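Local structure of L-amino acid deaminase (Proteus vulgaris, 5I39) at residues D113-P125 with I174-V188. The protein probably acts as a membrane-bound, FAD-dependent oxidoreductase that deaminates L-amino acids. Residues are numbered along the deposited sequence; the frame is centred on the assembly and turned at random.
Sequences DTTYRTQGRVEVP and IAGFEEDSGSFDPEV. With EDO (1,2-ethanediol), chain I.
Thr-115 buries more surface here than any other residue. With chi1 at 72°, its OG1 sits between the backbone N and carbonyl carbon, accepting from Asp-185 N (2.8 Å) and donating to Thr-114 O. Its CG2 packs on Val-188 CB at 3.6 Å. A water ties Thr-115 O, Ser-183 OG and Asp-185 OD1 together, and Arg-286 makes a salt bridge to Asp-185 OD1 and a hydrogen bond to Ser-183 OG.

Ser-183 pairs with Arg-117 through two backbone bonds, Arg-117 N to Ser-183 O and Ser-183 N to Arg-117 O, both 2.9 Å. Gln-119, its CG anti to the backbone N (chi1 174°) and the chain extended beyond, packs its amide beside Ser-183, OE1 lying 3.3 Å from Ser-183 CB. The amide's strongest polar partner is Glu-287; OE1 accepts from a water shared with Ser-181 OG and Gly-182 O. The Tyr-116 side chain runs alongside Gly-182, its OH 3.1 Å from Gly-182 CA, and its ring edge meets Phe-184 CD2.

Between Thr-118 and Arg-121 the pairing slips by one residue, bridged by Ser-181 O, which accepts from both Gln-119 N (2.8 Å, 171° at the hydrogen) and Gly-120 N. Beyond it, Arg-121 pairs with Glu-178, and Val-122 CG1 touches Phe-177 CD1 at 3.5 Å.

Two antiparallel pairings split by a register shift thus form part of the large mixed sheet of this DAO-family fold, and Phe-184, just after strand 182-183, comes within about 4 Å (side chain to ligand) of FAD.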
ATOM      1  N   ASP A 113      -0.961 -10.593  14.555  1.00  8.33           N
ATOM      2  CA  ASP A 113       0.189  -9.897  13.986  1.00  8.22           C
ATOM      3  C   ASP A 113       0.016  -9.716  12.474  1.00  8.37           C
ATOM      4  O   ASP A 113      -0.021 -10.686  11.724  1.00  9.07           O
ATOM      5  CB  ASP A 113       1.457 -10.696  14.302  1.00  8.43           C
ATOM      6  CG  ASP A 113       2.745  -9.958  13.970  1.00  8.62           C
ATOM      7  OD1 ASP A 113       2.715  -8.794  13.501  1.00  8.49           O
ATOM      8  OD2 ASP A 113       3.816 -10.573  14.190  1.00  9.31           O
ATOM      9  N   THR A 114      -0.055  -8.462  12.034  1.00  8.21           N
ATOM     10  CA  THR A 114      -0.118  -8.137  10.608  1.00  7.93           C
ATOM     11  C   THR A 114       1.255  -8.167   9.935  1.00  8.00           C
ATOM     12  O   THR A 114       1.328  -8.057   8.713  1.00  8.13           O
ATOM     13  CB  THR A 114      -0.695  -6.725  10.386  1.00  8.31           C
ATOM     14  OG1 THR A 114       0.190  -5.752  10.961  1.00  7.94           O
ATOM     15  CG2 THR A 114      -2.092  -6.599  10.984  1.00  8.56           C
ATOM     16  N   THR A 115       2.308  -8.301  10.754  1.00  7.75           N
ATOM     17  CA  THR A 115       3.734  -8.043  10.450  1.00  7.77           C
ATOM     18  C   THR A 115       4.124  -6.567  10.494  1.00  7.57           C
ATOM     19  O   THR A 115       5.302  -6.258  10.317  1.00  7.94           O
ATOM     20  CB  THR A 115       4.294  -8.697   9.158  1.00  8.11           C
ATOM     21  OG1 THR A 115       3.772  -8.053   7.989  1.00  8.10           O
ATOM     22  CG2 THR A 115       4.020 -10.182   9.139  1.00  8.69           C
ATOM     23  N   TYR A 116       3.187  -5.658  10.773  1.00  7.41           N
ATOM     24  CA  TYR A 116       3.570  -4.254  10.863  1.00  7.51           C
ATOM     25  C   TYR A 116       4.558  -4.057  12.006  1.00  7.56           C
ATOM     26  O   TYR A 116       4.334  -4.552  13.121  1.00  7.60           O
ATOM     27  CB  TYR A 116       2.391  -3.306  11.056  1.00  7.52           C
ATOM     28  CG  TYR A 116       2.824  -1.861  10.880  1.00  7.58           C
ATOM     29  CD1 TYR A 116       3.034  -1.339   9.610  1.00  7.54           C
ATOM     30  CD2 TYR A 116       3.073  -1.035  11.975  1.00  7.60           C
ATOM     31  CE1 TYR A 116       3.460  -0.032   9.420  1.00  7.48           C
ATOM     32  CE2 TYR A 116       3.495   0.277  11.799  1.00  7.64           C
ATOM     33  CZ  TYR A 116       3.679   0.775  10.520  1.00  7.44           C
ATOM     34  OH  TYR A 116       4.073   2.077  10.312  1.00  7.97           O
ATOM     35  N   ARG A 117       5.639  -3.339  11.710  1.00  7.51           N
ATOM     36  CA  ARG A 117       6.645  -2.968  12.697  1.00  7.76           C
ATOM     37  C   ARG A 117       7.017  -1.514  12.492  1.00  7.87           C
ATOM     38  O   ARG A 117       7.093  -1.043  11.356  1.00  8.12           O
ATOM     39  CB  ARG A 117       7.915  -3.808  12.529  1.00  7.94           C
ATOM     40  CG  ARG A 117       7.726  -5.308  12.687  1.00  8.28           C
ATOM     41  CD  ARG A 117       7.491  -5.709  14.131  1.00  8.69           C
ATOM     42  NE  ARG A 117       7.358  -7.161  14.275  1.00  8.74           N
ATOM     43  CZ  ARG A 117       6.235  -7.862  14.103  1.00  8.47           C
ATOM     44  NH1 ARG A 117       5.088  -7.263  13.791  1.00  8.36           N
ATOM     45  NH2 ARG A 117       6.257  -9.181  14.262  1.00  8.84           N
ATOM     46  N   THR A 118       7.263  -0.813  13.593  1.00  7.94           N
ATOM     47  CA  THR A 118       7.915   0.491  13.537  1.00  7.95           C
ATOM     48  C   THR A 118       9.412   0.202  13.534  1.00  8.22           C
ATOM     49  O   THR A 118       9.968  -0.279  14.522  1.00  9.55           O
ATOM     50  CB  THR A 118       7.474   1.385  14.699  1.00  8.37           C
ATOM     51  OG1 THR A 118       6.078   1.661  14.555  1.00  8.57           O
ATOM     52  CG2 THR A 118       8.208   2.705  14.679  1.00  9.06           C
ATOM     53  N   GLN A 119      10.034   0.482  12.395  1.00  8.00           N
ATOM     54  CA  GLN A 119      11.347  -0.047  12.043  1.00  8.20           C
ATOM     55  C   GLN A 119      12.451   0.998  11.932  1.00  7.95           C
ATOM     56  O   GLN A 119      13.576   0.758  12.379  1.00  8.42           O
ATOM     57  CB  GLN A 119      11.209  -0.774  10.710  1.00  8.59           C
ATOM     58  CG  GLN A 119      12.505  -1.277  10.115  1.00  9.17           C
ATOM     59  CD  GLN A 119      12.239  -2.084   8.874  1.00  9.03           C
ATOM     60  OE1 GLN A 119      11.737  -1.558   7.883  1.00  8.56           O
ATOM     61  NE2 GLN A 119      12.553  -3.373   8.920  1.00  9.89           N
ATOM     62  N   GLY A 120      12.158   2.119  11.284  1.00  7.93           N
ATOM     63  CA  GLY A 120      13.175   3.124  11.005  1.00  7.81           C
ATOM     64  C   GLY A 120      13.833   2.913   9.653  1.00  7.90           C
ATOM     65  O   GLY A 120      14.094   1.780   9.235  1.00  8.13           O
ATOM     66  N   ARG A 121      14.109   4.022   8.974  1.00  7.85           N
ATOM     67  CA  ARG A 121      14.608   4.013   7.604  1.00  8.17           C
ATOM     68  C   ARG A 121      15.688   5.062   7.438  1.00  8.22           C
ATOM     69  O   ARG A 121      15.463   6.234   7.736  1.00  8.80           O
ATOM     70  CB  ARG A 121      13.474   4.296   6.622  1.00  8.27           C
ATOM     71  CG  ARG A 121      13.878   4.377   5.158  1.00  8.50           C
ATOM     72  CD  ARG A 121      12.643   4.622   4.318  1.00  8.76           C
ATOM     73  NE  ARG A 121      12.891   4.596   2.877  1.00  9.23           N
ATOM     74  CZ  ARG A 121      13.363   5.614   2.156  1.00  9.38           C
ATOM     75  NH1 ARG A 121      13.532   5.458   0.850  1.00 10.00           N
ATOM     76  NH2 ARG A 121      13.673   6.786   2.715  1.00  9.77           N
ATOM     77  N   VAL A 122      16.842   4.629   6.933  1.00  8.32           N
ATOM     78  CA  VAL A 122      17.943   5.551   6.650  0.50  8.66           C
ATOM     79  C   VAL A 122      18.134   5.644   5.145  1.00  8.80           C
ATOM     80  O   VAL A 122      18.293   4.637   4.451  1.00  9.31           O
ATOM     81  CB  VAL A 122      19.274   5.207   7.370  0.50  9.46           C
ATOM     82  CG1 VAL A 122      19.137   5.442   8.867  0.50  9.39           C
ATOM     83  CG2 VAL A 122      19.755   3.789   7.084  0.50  9.77           C
ATOM     84  N   GLU A 123      18.076   6.875   4.639  1.00  8.51           N
ATOM     85  CA  GLU A 123      18.317   7.142   3.224  1.00  8.94           C
ATOM     86  C   GLU A 123      19.476   8.119   3.097  1.00  9.20           C
ATOM     87  O   GLU A 123      19.362   9.288   3.475  1.00  9.10           O
ATOM     88  CB  GLU A 123      17.082   7.687   2.506  1.00  9.44           C
ATOM     89  CG  GLU A 123      17.360   7.922   1.025  1.00 10.39           C
ATOM     90  CD  GLU A 123      16.154   8.287   0.186  1.00 11.15           C
ATOM     91  OE1 GLU A 123      15.005   8.129   0.639  1.00 10.75           O
ATOM     92  OE2 GLU A 123      16.375   8.728  -0.962  1.00 12.99           O
ATOM     93  N   VAL A 124      20.592   7.637   2.563  1.00  9.59           N
ATOM     94  CA  VAL A 124      21.733   8.497   2.272  1.00  9.92           C
ATOM     95  C   VAL A 124      21.408   9.298   1.004  1.00 10.52           C
ATOM     96  O   VAL A 124      21.014   8.709  -0.001  1.00 10.92           O
ATOM     97  CB  VAL A 124      23.021   7.666   2.104  1.00 10.35           C
ATOM     98  CG1 VAL A 124      24.175   8.520   1.591  1.00 10.92           C
ATOM     99  CG2 VAL A 124      23.395   7.004   3.423  1.00 10.64           C
ATOM    100  N   PRO A 125      21.564  10.636   1.040  1.00 11.12           N
ATOM    101  CA  PRO A 125      21.251  11.434  -0.148  1.00 11.83           C
ATOM    102  C   PRO A 125      22.200  11.154  -1.313  1.00 12.68           C
ATOM    103  O   PRO A 125      23.326  10.713  -1.104  1.00 13.25           O
ATOM    104  CB  PRO A 125      21.408  12.877   0.345  1.00 12.20           C
ATOM    105  CG  PRO A 125      22.370  12.781   1.472  1.00 12.75           C
ATOM    106  CD  PRO A 125      22.046  11.483   2.145  1.00 11.39           C
ATOM    107  N   ILE A 174      26.253  10.674   6.123  1.00 11.37           N
ATOM    108  CA  ILE A 174      25.060  11.440   6.465  1.00 11.22           C
ATOM    109  C   ILE A 174      23.836  10.778   5.852  1.00 10.60           C
ATOM    110  O   ILE A 174      23.924  10.182   4.781  1.00 11.00           O
ATOM    111  CB  ILE A 174      25.214  12.920   6.013  1.00 11.92           C
ATOM    112  CG1 ILE A 174      24.135  13.802   6.644  1.00 12.55           C
ATOM    113  CG2 ILE A 174      25.220  13.048   4.488  1.00 12.91           C
ATOM    114  CD1 ILE A 174      24.496  15.272   6.642  1.00 13.63           C
ATOM    115  N   ALA A 175      22.701  10.876   6.534  1.00  9.94           N
ATOM    116  CA  ALA A 175      21.462  10.294   6.022  1.00  9.39           C
ATOM    117  C   ALA A 175      20.246  10.949   6.629  1.00  8.97           C
ATOM    118  O   ALA A 175      20.303  11.498   7.728  1.00  9.56           O
ATOM    119  CB  ALA A 175      21.419   8.803   6.302  1.00  9.53           C
ATOM    120  N   GLY A 176      19.139  10.864   5.902  1.00  8.79           N
ATOM    121  CA  GLY A 176      17.830  11.177   6.453  1.00  8.57           C
ATOM    122  C   GLY A 176      17.259   9.947   7.127  1.00  8.67           C
ATOM    123  O   GLY A 176      17.169   8.887   6.513  1.00  9.79           O
ATOM    124  N   PHE A 177      16.870  10.100   8.389  1.00  8.08           N
ATOM    125  CA  PHE A 177      16.386   9.001   9.221  1.00  8.04           C
ATOM    126  C   PHE A 177      14.924   9.226   9.557  1.00  7.89           C
ATOM    127  O   PHE A 177      14.596  10.115  10.342  1.00  8.16           O
ATOM    128  CB  PHE A 177      17.223   8.932  10.503  1.00  8.58           C
ATOM    129  CG  PHE A 177      16.891   7.779  11.434  1.00  8.95           C
ATOM    130  CD1 PHE A 177      16.530   6.511  10.967  1.00  8.97           C
ATOM    131  CD2 PHE A 177      17.018   7.956  12.807  1.00  9.57           C
ATOM    132  CE1 PHE A 177      16.278   5.469  11.854  1.00  9.23           C
ATOM    133  CE2 PHE A 177      16.768   6.920  13.692  1.00  9.91           C
ATOM    134  CZ  PHE A 177      16.397   5.674  13.218  1.00 10.02           C
ATOM    135  N   GLU A 178      14.044   8.441   8.943  1.00  7.64           N
ATOM    136  CA  GLU A 178      12.636   8.441   9.314  1.00  7.50           C
ATOM    137  C   GLU A 178      12.530   7.391  10.404  1.00  7.60           C
ATOM    138  O   GLU A 178      12.362   6.197  10.125  1.00  7.75           O
ATOM    139  CB  GLU A 178      11.751   8.126   8.111  1.00  7.53           C
ATOM    140  CG  GLU A 178      10.265   8.114   8.433  1.00  7.67           C
ATOM    141  CD  GLU A 178       9.367   8.094   7.214  1.00  7.86           C
ATOM    142  OE1 GLU A 178       9.786   8.531   6.125  1.00  8.36           O
ATOM    143  OE2 GLU A 178       8.196   7.667   7.366  1.00  8.12           O
ATOM    144  N   GLU A 179      12.685   7.833  11.650  1.00  7.94           N
ATOM    145  CA  GLU A 179      12.865   6.903  12.766  1.00  8.41           C
ATOM    146  C   GLU A 179      11.669   5.978  12.960  1.00  8.55           C
ATOM    147  O   GLU A 179      11.828   4.835  13.375  1.00  8.88           O
ATOM    148  CB  GLU A 179      13.183   7.646  14.068  1.00  9.47           C
ATOM    149  CG  GLU A 179      13.450   6.686  15.231  1.00 11.49           C
ATOM    150  CD  GLU A 179      14.204   7.290  16.400  1.00 13.78           C
ATOM    151  OE1 GLU A 179      14.202   8.520  16.563  1.00 13.83           O
ATOM    152  OE2 GLU A 179      14.792   6.517  17.189  1.00 16.92           O
ATOM    153  N   ASP A 180      10.480   6.485  12.660  1.00  8.22           N
ATOM    154  CA  ASP A 180       9.250   5.717  12.833  1.00  8.34           C
ATOM    155  C   ASP A 180       8.703   5.135  11.530  1.00  7.96           C
ATOM    156  O   ASP A 180       7.516   4.831  11.446  1.00  8.18           O
ATOM    157  CB  ASP A 180       8.190   6.576  13.523  1.00  8.87           C
ATOM    158  CG  ASP A 180       7.673   7.685  12.645  1.00  9.11           C
ATOM    159  OD1 ASP A 180       8.402   8.128  11.720  1.00  8.96           O
ATOM    160  OD2 ASP A 180       6.527   8.110  12.878  1.00 11.49           O
ATOM    161  N   SER A 181       9.546   4.959  10.513  1.00  7.62           N
ATOM    162  CA  SER A 181       9.077   4.318   9.287  1.00  7.48           C
ATOM    163  C   SER A 181       8.517   2.942   9.619  1.00  7.46           C
ATOM    164  O   SER A 181       9.015   2.252  10.517  1.00  8.09           O
ATOM    165  CB  SER A 181      10.197   4.165   8.265  1.00  7.67           C
ATOM    166  OG  SER A 181      11.142   3.199   8.692  1.00  7.92           O
ATOM    167  N   GLY A 182       7.474   2.562   8.893  1.00  7.36           N
ATOM    168  CA  GLY A 182       6.848   1.269   9.064  1.00  7.38           C
ATOM    169  C   GLY A 182       7.365   0.225   8.106  1.00  7.35           C
ATOM    170  O   GLY A 182       7.887   0.539   7.034  1.00  7.28           O
ATOM    171  N   SER A 183       7.179  -1.026   8.504  1.00  7.50           N
ATOM    172  CA  SER A 183       7.472  -2.191   7.691  1.00  7.40           C
ATOM    173  C   SER A 183       6.276  -3.125   7.754  1.00  7.36           C
ATOM    174  O   SER A 183       5.719  -3.328   8.826  1.00  7.63           O
ATOM    175  CB  SER A 183       8.695  -2.901   8.261  1.00  7.72           C
ATOM    176  OG  SER A 183       8.950  -4.135   7.618  1.00  8.29           O
ATOM    177  N   PHE A 184       5.890  -3.686   6.615  1.00  7.34           N
ATOM    178  CA  PHE A 184       4.867  -4.741   6.560  1.00  7.55           C
ATOM    179  C   PHE A 184       5.241  -5.700   5.443  1.00  7.63           C
ATOM    180  O   PHE A 184       5.846  -5.301   4.451  1.00  8.03           O
ATOM    181  CB  PHE A 184       3.397  -4.233   6.442  1.00  7.85           C
ATOM    182  CG  PHE A 184       3.209  -2.916   5.713  1.00  7.80           C
ATOM    183  CD1 PHE A 184       3.963  -2.564   4.591  1.00  7.81           C
ATOM    184  CD2 PHE A 184       2.211  -2.034   6.130  1.00  7.76           C
ATOM    185  CE1 PHE A 184       3.759  -1.352   3.945  1.00  7.83           C
ATOM    186  CE2 PHE A 184       2.003  -0.827   5.481  1.00  7.75           C
ATOM    187  CZ  PHE A 184       2.783  -0.483   4.393  1.00  7.85           C
ATOM    188  N   ASP A 185       4.883  -6.967   5.621  1.00  7.70           N
ATOM    189  CA  ASP A 185       5.360  -8.026   4.730  1.00  7.85           C
ATOM    190  C   ASP A 185       4.221  -8.475   3.815  1.00  8.09           C
ATOM    191  O   ASP A 185       3.138  -8.816   4.300  1.00  8.44           O
ATOM    192  CB  ASP A 185       5.880  -9.223   5.532  1.00  8.20           C
ATOM    193  CG  ASP A 185       6.955  -8.847   6.549  1.00  8.61           C
ATOM    194  OD1 ASP A 185       7.545  -7.746   6.467  1.00  8.87           O
ATOM    195  OD2 ASP A 185       7.210  -9.674   7.452  1.00  9.87           O
ATOM    196  N   PRO A 186       4.462  -8.518   2.491  1.00  8.17           N
ATOM    197  CA  PRO A 186       3.368  -8.808   1.559  1.00  8.50           C
ATOM    198  C   PRO A 186       2.833 -10.240   1.583  1.00  8.69           C
ATOM    199  O   PRO A 186       1.752 -10.488   1.064  1.00  9.33           O
ATOM    200  CB  PRO A 186       3.974  -8.455   0.204  1.00  8.64           C
ATOM    201  CG  PRO A 186       5.430  -8.685   0.383  1.00  8.52           C
ATOM    202  CD  PRO A 186       5.717  -8.224   1.776  1.00  8.37           C
ATOM    203  N   GLU A 187       3.554 -11.158   2.217  1.00  9.05           N
ATOM    204  CA  GLU A 187       3.063 -12.518   2.384  1.00  9.69           C
ATOM    205  C   GLU A 187       1.995 -12.623   3.475  1.00  9.54           C
ATOM    206  O   GLU A 187       1.347 -13.664   3.584  1.00 10.58           O
ATOM    207  CB  GLU A 187       4.213 -13.471   2.702  1.00 10.77           C
ATOM    208  CG  GLU A 187       5.278 -13.552   1.612  1.00 11.85           C
ATOM    209  CD  GLU A 187       6.224 -12.363   1.567  1.00 12.00           C
ATOM    210  OE1 GLU A 187       6.486 -11.749   2.626  1.00 12.50           O
ATOM    211  OE2 GLU A 187       6.694 -12.034   0.460  1.00 12.70           O
ATOM    212  N   VAL A 188       1.825 -11.566   4.277  1.00  9.08           N
ATOM    213  CA  VAL A 188       0.949 -11.607   5.452  1.00  9.05           C
ATOM    214  C   VAL A 188      -0.064 -10.463   5.557  1.00  8.56           C
ATOM    215  O   VAL A 188      -1.239 -10.724   5.795  1.00  8.89           O
ATOM    216  CB  VAL A 188       1.780 -11.643   6.760  1.00  9.39           C
ATOM    217  CG1 VAL A 188       0.873 -11.727   7.982  1.00  9.70           C
ATOM    218  CG2 VAL A 188       2.748 -12.815   6.755  1.00  9.75           C
TER
HETATM  219  C1  EDO I 508      19.814   7.524  -2.844  1.00 15.84           C
HETATM  220  O1  EDO I 508      19.498   8.794  -2.274  1.00 14.59           O
HETATM  221  C2  EDO I 508      19.028   6.451  -2.104  1.00 16.55           C
HETATM  222  O2  EDO I 508      17.615   6.656  -2.251  1.00 16.84           O
HETATM  223  O   HOH W   1       7.645  -6.228   8.791  1.00  8.40           O
HETATM  224  O   HOH W   2       5.392   3.314  12.384  1.00  9.01           O
HETATM  225  O   HOH W   3      10.657   0.903   7.243  1.00  8.37           O
HETATM  226  O   HOH W   4      13.444   3.067  14.741  1.00 20.05           O